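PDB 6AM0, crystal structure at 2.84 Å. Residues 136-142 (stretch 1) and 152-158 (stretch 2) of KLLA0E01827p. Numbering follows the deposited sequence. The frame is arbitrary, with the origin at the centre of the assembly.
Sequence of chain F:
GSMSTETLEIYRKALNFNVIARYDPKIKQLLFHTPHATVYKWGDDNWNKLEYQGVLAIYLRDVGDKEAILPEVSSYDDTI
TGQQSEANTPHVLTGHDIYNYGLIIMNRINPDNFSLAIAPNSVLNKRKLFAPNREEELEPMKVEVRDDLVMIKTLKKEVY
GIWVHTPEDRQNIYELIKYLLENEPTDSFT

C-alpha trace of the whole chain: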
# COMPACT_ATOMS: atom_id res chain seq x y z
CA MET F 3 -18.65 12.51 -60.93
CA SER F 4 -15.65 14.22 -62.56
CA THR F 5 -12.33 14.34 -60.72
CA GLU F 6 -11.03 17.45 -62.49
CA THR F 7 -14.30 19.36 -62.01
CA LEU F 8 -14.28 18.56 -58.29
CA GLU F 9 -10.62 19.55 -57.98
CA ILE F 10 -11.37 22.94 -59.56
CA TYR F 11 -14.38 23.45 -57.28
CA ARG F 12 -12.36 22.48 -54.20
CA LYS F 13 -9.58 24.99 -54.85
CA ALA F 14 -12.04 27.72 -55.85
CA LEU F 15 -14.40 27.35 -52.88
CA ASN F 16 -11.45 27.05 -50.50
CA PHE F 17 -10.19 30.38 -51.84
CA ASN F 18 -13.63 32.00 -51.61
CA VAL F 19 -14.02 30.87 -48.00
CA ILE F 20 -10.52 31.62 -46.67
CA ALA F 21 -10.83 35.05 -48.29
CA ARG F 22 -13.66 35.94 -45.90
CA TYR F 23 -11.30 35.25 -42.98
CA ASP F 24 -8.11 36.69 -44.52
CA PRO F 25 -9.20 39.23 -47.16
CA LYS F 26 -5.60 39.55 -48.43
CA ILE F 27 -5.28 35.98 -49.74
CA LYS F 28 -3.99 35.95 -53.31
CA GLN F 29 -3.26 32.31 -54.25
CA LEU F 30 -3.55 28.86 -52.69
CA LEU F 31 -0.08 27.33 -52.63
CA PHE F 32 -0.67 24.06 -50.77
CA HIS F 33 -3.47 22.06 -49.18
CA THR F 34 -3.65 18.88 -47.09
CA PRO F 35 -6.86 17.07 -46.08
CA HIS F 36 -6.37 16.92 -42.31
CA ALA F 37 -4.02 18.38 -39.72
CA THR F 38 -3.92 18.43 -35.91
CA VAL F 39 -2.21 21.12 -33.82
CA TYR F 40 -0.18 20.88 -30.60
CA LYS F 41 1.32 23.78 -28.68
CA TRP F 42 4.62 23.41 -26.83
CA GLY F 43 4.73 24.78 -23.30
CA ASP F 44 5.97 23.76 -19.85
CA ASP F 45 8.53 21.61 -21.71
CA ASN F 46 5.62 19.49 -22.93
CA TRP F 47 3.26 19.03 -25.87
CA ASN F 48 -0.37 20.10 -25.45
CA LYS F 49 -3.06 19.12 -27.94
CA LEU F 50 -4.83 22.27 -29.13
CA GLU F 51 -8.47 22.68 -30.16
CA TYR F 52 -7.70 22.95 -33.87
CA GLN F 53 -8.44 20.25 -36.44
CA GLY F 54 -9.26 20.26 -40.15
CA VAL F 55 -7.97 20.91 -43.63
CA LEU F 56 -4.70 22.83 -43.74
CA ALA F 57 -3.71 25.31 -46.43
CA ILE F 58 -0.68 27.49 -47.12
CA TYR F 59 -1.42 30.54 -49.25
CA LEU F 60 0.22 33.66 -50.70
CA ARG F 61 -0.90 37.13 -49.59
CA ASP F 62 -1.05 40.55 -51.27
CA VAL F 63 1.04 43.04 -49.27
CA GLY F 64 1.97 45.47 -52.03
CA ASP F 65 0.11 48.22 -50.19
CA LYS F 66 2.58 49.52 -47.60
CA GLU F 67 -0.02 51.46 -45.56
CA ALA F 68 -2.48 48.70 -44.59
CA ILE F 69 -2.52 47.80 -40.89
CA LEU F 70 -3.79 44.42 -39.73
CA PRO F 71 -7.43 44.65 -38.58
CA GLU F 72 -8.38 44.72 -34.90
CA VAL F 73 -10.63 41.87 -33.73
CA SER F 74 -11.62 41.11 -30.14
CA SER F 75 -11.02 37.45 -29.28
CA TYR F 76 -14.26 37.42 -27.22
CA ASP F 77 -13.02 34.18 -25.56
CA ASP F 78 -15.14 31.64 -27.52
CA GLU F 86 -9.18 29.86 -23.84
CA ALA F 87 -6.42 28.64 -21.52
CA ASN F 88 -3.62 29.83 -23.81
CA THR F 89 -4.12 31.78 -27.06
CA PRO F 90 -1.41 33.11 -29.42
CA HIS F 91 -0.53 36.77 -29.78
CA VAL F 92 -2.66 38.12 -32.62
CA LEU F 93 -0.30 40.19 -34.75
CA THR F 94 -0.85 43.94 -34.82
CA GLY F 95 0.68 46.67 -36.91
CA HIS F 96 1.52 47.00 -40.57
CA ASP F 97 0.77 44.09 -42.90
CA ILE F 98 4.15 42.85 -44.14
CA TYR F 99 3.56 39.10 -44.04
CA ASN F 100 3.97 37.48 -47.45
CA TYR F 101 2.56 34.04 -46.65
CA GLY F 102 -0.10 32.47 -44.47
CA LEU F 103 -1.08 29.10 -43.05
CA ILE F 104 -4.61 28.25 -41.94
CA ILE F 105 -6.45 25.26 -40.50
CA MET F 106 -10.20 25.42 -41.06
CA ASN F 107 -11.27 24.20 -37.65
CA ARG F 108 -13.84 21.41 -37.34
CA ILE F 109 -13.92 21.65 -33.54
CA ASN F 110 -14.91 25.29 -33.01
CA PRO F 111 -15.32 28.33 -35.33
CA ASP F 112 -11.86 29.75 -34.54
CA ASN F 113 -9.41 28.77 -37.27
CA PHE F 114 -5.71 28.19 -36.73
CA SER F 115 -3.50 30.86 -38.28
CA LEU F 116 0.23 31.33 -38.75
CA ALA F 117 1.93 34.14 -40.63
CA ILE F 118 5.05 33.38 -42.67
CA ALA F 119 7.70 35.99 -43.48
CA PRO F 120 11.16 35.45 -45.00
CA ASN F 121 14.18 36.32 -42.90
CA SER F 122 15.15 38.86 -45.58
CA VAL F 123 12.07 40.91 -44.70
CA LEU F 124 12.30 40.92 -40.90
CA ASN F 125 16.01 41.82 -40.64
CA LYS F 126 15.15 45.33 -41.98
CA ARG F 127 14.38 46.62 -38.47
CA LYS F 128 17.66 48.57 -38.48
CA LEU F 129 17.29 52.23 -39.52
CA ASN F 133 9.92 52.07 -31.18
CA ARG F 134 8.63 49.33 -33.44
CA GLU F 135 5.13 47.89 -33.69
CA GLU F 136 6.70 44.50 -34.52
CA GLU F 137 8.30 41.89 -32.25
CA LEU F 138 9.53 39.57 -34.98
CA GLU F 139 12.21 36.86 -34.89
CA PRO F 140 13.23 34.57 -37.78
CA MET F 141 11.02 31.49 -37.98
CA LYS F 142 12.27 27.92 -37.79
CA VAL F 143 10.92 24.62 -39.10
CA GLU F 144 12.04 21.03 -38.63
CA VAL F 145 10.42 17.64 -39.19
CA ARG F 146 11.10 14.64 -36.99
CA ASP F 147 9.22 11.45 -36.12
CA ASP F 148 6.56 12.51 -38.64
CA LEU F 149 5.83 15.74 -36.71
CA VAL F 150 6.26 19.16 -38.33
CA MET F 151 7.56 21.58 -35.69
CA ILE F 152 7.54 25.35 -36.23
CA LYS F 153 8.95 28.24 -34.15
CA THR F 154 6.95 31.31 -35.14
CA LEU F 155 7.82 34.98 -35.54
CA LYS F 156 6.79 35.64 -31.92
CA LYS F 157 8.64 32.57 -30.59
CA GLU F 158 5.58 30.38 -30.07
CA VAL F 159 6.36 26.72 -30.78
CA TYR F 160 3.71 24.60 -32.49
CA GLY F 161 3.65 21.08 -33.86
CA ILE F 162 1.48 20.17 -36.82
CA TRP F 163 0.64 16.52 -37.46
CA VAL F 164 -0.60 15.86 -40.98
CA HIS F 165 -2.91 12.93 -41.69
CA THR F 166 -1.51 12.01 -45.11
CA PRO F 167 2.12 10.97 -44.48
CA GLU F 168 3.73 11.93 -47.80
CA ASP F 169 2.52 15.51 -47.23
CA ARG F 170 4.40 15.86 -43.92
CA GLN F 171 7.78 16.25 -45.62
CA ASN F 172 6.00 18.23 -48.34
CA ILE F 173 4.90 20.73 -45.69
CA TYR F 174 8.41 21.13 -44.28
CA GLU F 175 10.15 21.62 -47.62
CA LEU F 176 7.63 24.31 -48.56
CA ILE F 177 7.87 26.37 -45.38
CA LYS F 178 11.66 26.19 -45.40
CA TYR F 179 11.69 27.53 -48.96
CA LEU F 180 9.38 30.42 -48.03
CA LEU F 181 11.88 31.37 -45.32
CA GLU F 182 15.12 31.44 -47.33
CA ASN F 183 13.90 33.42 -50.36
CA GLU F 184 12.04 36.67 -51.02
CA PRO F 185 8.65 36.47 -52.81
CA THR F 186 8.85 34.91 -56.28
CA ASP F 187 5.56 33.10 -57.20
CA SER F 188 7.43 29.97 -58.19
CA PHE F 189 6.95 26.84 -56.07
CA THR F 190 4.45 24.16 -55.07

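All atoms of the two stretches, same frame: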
# COMPACT_ATOMS: atom_id res chain seq x y z
N GLU F 136 6.47 45.91 -34.28
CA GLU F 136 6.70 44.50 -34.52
C GLU F 136 7.66 43.92 -33.48
O GLU F 136 8.55 44.62 -32.97
CB GLU F 136 7.26 44.26 -35.93
CG GLU F 136 8.73 44.63 -36.12
CD GLU F 136 9.21 44.42 -37.54
OE1 GLU F 136 8.48 44.80 -38.48
OE2 GLU F 136 10.32 43.87 -37.72
N GLU F 137 7.46 42.64 -33.17
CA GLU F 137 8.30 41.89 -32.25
C GLU F 137 8.68 40.57 -32.91
O GLU F 137 8.35 39.48 -32.44
CB GLU F 137 7.58 41.66 -30.92
CG GLU F 137 8.45 41.77 -29.68
CD GLU F 137 7.67 41.48 -28.41
OE1 GLU F 137 6.75 40.63 -28.47
OE2 GLU F 137 7.96 42.10 -27.37
N LEU F 138 9.40 40.67 -34.04
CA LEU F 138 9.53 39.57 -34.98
C LEU F 138 10.93 38.97 -34.92
O LEU F 138 11.93 39.70 -34.90
CB LEU F 138 9.23 40.05 -36.40
CG LEU F 138 7.90 40.77 -36.57
CD1 LEU F 138 7.58 40.98 -38.04
CD2 LEU F 138 6.77 40.01 -35.88
N GLU F 139 10.99 37.64 -34.93
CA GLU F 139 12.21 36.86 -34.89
C GLU F 139 12.15 35.82 -36.00
O GLU F 139 11.07 35.29 -36.28
CB GLU F 139 12.37 36.17 -33.52
CG GLU F 139 13.79 35.73 -33.14
CD GLU F 139 14.01 34.24 -33.29
OE1 GLU F 139 15.06 33.84 -33.84
OE2 GLU F 139 13.13 33.46 -32.86
N PRO F 140 13.26 35.54 -36.68
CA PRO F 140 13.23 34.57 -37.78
C PRO F 140 12.60 33.25 -37.37
O PRO F 140 12.89 32.70 -36.31
CB PRO F 140 14.71 34.40 -38.15
CG PRO F 140 15.34 35.68 -37.74
CD PRO F 140 14.59 36.17 -36.53
N MET F 141 11.71 32.75 -38.22
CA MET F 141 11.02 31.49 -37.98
C MET F 141 11.94 30.30 -38.19
O MET F 141 12.98 30.39 -38.86
CB MET F 141 9.81 31.35 -38.91
CG MET F 141 8.59 32.14 -38.49
SD MET F 141 7.27 32.02 -39.70
CE MET F 141 7.00 30.25 -39.74
N LYS F 142 11.55 29.17 -37.61
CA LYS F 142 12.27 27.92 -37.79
C LYS F 142 11.28 26.81 -38.07
O LYS F 142 10.12 26.87 -37.66
CB LYS F 142 13.12 27.57 -36.55
CG LYS F 142 14.22 28.57 -36.24
CD LYS F 142 14.79 28.36 -34.84
CE LYS F 142 15.66 29.53 -34.41
NZ LYS F 142 16.04 29.43 -32.97
N ILE F 152 7.34 23.99 -35.76
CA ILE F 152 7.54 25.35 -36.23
C ILE F 152 7.74 26.26 -35.02
O ILE F 152 7.00 26.16 -34.03
CB ILE F 152 6.34 25.85 -37.06
CG1 ILE F 152 6.33 25.19 -38.45
CG2 ILE F 152 6.32 27.37 -37.16
CD1 ILE F 152 5.50 23.94 -38.51
N LYS F 153 8.74 27.14 -35.10
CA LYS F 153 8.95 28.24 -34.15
C LYS F 153 8.61 29.53 -34.88
O LYS F 153 9.28 29.89 -35.86
CB LYS F 153 10.39 28.24 -33.63
CG LYS F 153 10.75 29.38 -32.69
CD LYS F 153 12.21 29.25 -32.23
CE LYS F 153 12.78 30.56 -31.69
NZ LYS F 153 12.35 30.88 -30.30
N THR F 154 7.58 30.22 -34.40
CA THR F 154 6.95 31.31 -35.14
C THR F 154 7.73 32.61 -34.99
O THR F 154 8.79 32.67 -34.36
CB THR F 154 5.51 31.51 -34.67
OG1 THR F 154 5.51 32.26 -33.45
CG2 THR F 154 4.84 30.17 -34.43
N LEU F 155 7.18 33.68 -35.58
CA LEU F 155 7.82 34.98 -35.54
C LEU F 155 7.78 35.61 -34.15
O LEU F 155 8.59 36.49 -33.86
CB LEU F 155 7.16 35.93 -36.54
CG LEU F 155 7.32 35.57 -38.02
CD1 LEU F 155 6.46 36.51 -38.84
CD2 LEU F 155 8.77 35.67 -38.45
N LYS F 156 6.85 35.18 -33.30
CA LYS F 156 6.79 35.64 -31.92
C LYS F 156 7.22 34.56 -30.94
O LYS F 156 6.86 34.62 -29.76
CB LYS F 156 5.38 36.14 -31.58
CG LYS F 156 4.88 37.20 -32.54
CD LYS F 156 3.65 37.91 -32.01
CE LYS F 156 4.02 38.95 -30.97
NZ LYS F 156 3.31 40.24 -31.19
N LYS F 157 7.98 33.57 -31.41
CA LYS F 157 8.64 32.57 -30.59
C LYS F 157 7.68 31.57 -29.95
O LYS F 157 8.07 30.84 -29.03
CB LYS F 157 9.51 33.23 -29.51
CG LYS F 157 10.53 34.22 -30.05
CD LYS F 157 11.03 35.14 -28.95
CE LYS F 157 11.67 36.40 -29.52
NZ LYS F 157 11.92 37.40 -28.45
N GLU F 158 6.43 31.51 -30.40
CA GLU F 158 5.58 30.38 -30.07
C GLU F 158 6.08 29.14 -30.81
O GLU F 158 6.61 29.23 -31.92
CB GLU F 158 4.13 30.67 -30.44
CG GLU F 158 3.58 31.96 -29.87
CD GLU F 158 2.35 32.45 -30.62
OE1 GLU F 158 2.07 31.93 -31.73
OE2 GLU F 158 1.66 33.35 -30.10

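The main apolar fit between the two stretches centres on M141 and L155. The M141 side chain lies along the backbone of T154, with M141 CG 3.6 Å from T154 C. M141 CG also packs 3.5 Å from L155 CD2. The M141 chain ends with chi3 in p, and M141 CE comes 3.9 Å from I152 CG2. M141 therefore fills the space between I152 and L155, touching one with its tip and the other nearer its root. L155 has the largest area covered by the opposite stretch, 108 Å². L138 adds a looser contact, L138 CD2 to L155 CB at 4.2 Å. L155 thus meets a side chain before P140 and one after it. P140 itself points away and makes no contact.

Backbone bonds hold this fit in register. The two stretches run antiparallel, and the contact between them changes character along its length. At one end it is sheet. K142 and K153 form an antiparallel hydrogen-bonded pair, with K142 CA and K153 CA 4.9 Å apart. K142 N donates to K153 O at 3.0 Å, and K153 N donates to K142 O at 2.9 Å. Both bonds are close to straight, so the backbones lie flush here. K153 O also receives a CA-H...O contact: M141 CA lies 3.2 Å from K153 O.

Beyond this pair the chain of stretch 2 leaves the strand and enters a type I turn from T154 to K157. The turn is closed by K157 N to T154 O at 3.2 Å. T154 N also bonds to E158 O at 2.8 Å. The T154 side chain points away from stretch 1. T154 OG1 accepts a hydrogen bond from K156 N at 3.2 Å and a weak one from E158 N at 3.3 Å. The hydroxyl thus braces the turn from within.

Stretch 1 stays extended beside this turn and is held to it by one more backbone hydrogen bond, E139 N to L155 O at 2.9 Å. In the other direction, L155 CA makes a CA-H...O contact with E139 O at 3.3 Å. E137 O comes within 3.3 Å of L155 O, but both are acceptors and no hydrogen bond joins them.

Longer, polar side chains make up another part of the contact. The E139 carboxylate reaches the K153 side chain, with E139 OE2 3.1 Å from K153 CE. The salt bridge from E139 OE2 to K153 NZ is long, at 3.7 Å, so the carboxylate sits nearer the last methylene than the amine. E139 OE2 also lies 3.9 Å from K157 CG. K142 and K153 share one face of the sheet, and their ends meet there, K142 NZ to K153 CE at 3.7 Å. Farther along, E137 OE1 lies 4.1 Å from K156 CE; K156 NZ, whose place is less sure, is 4.4 Å from E137 OE1, beyond a salt bridge. Together the stretches bury 659 Å², both sides summed.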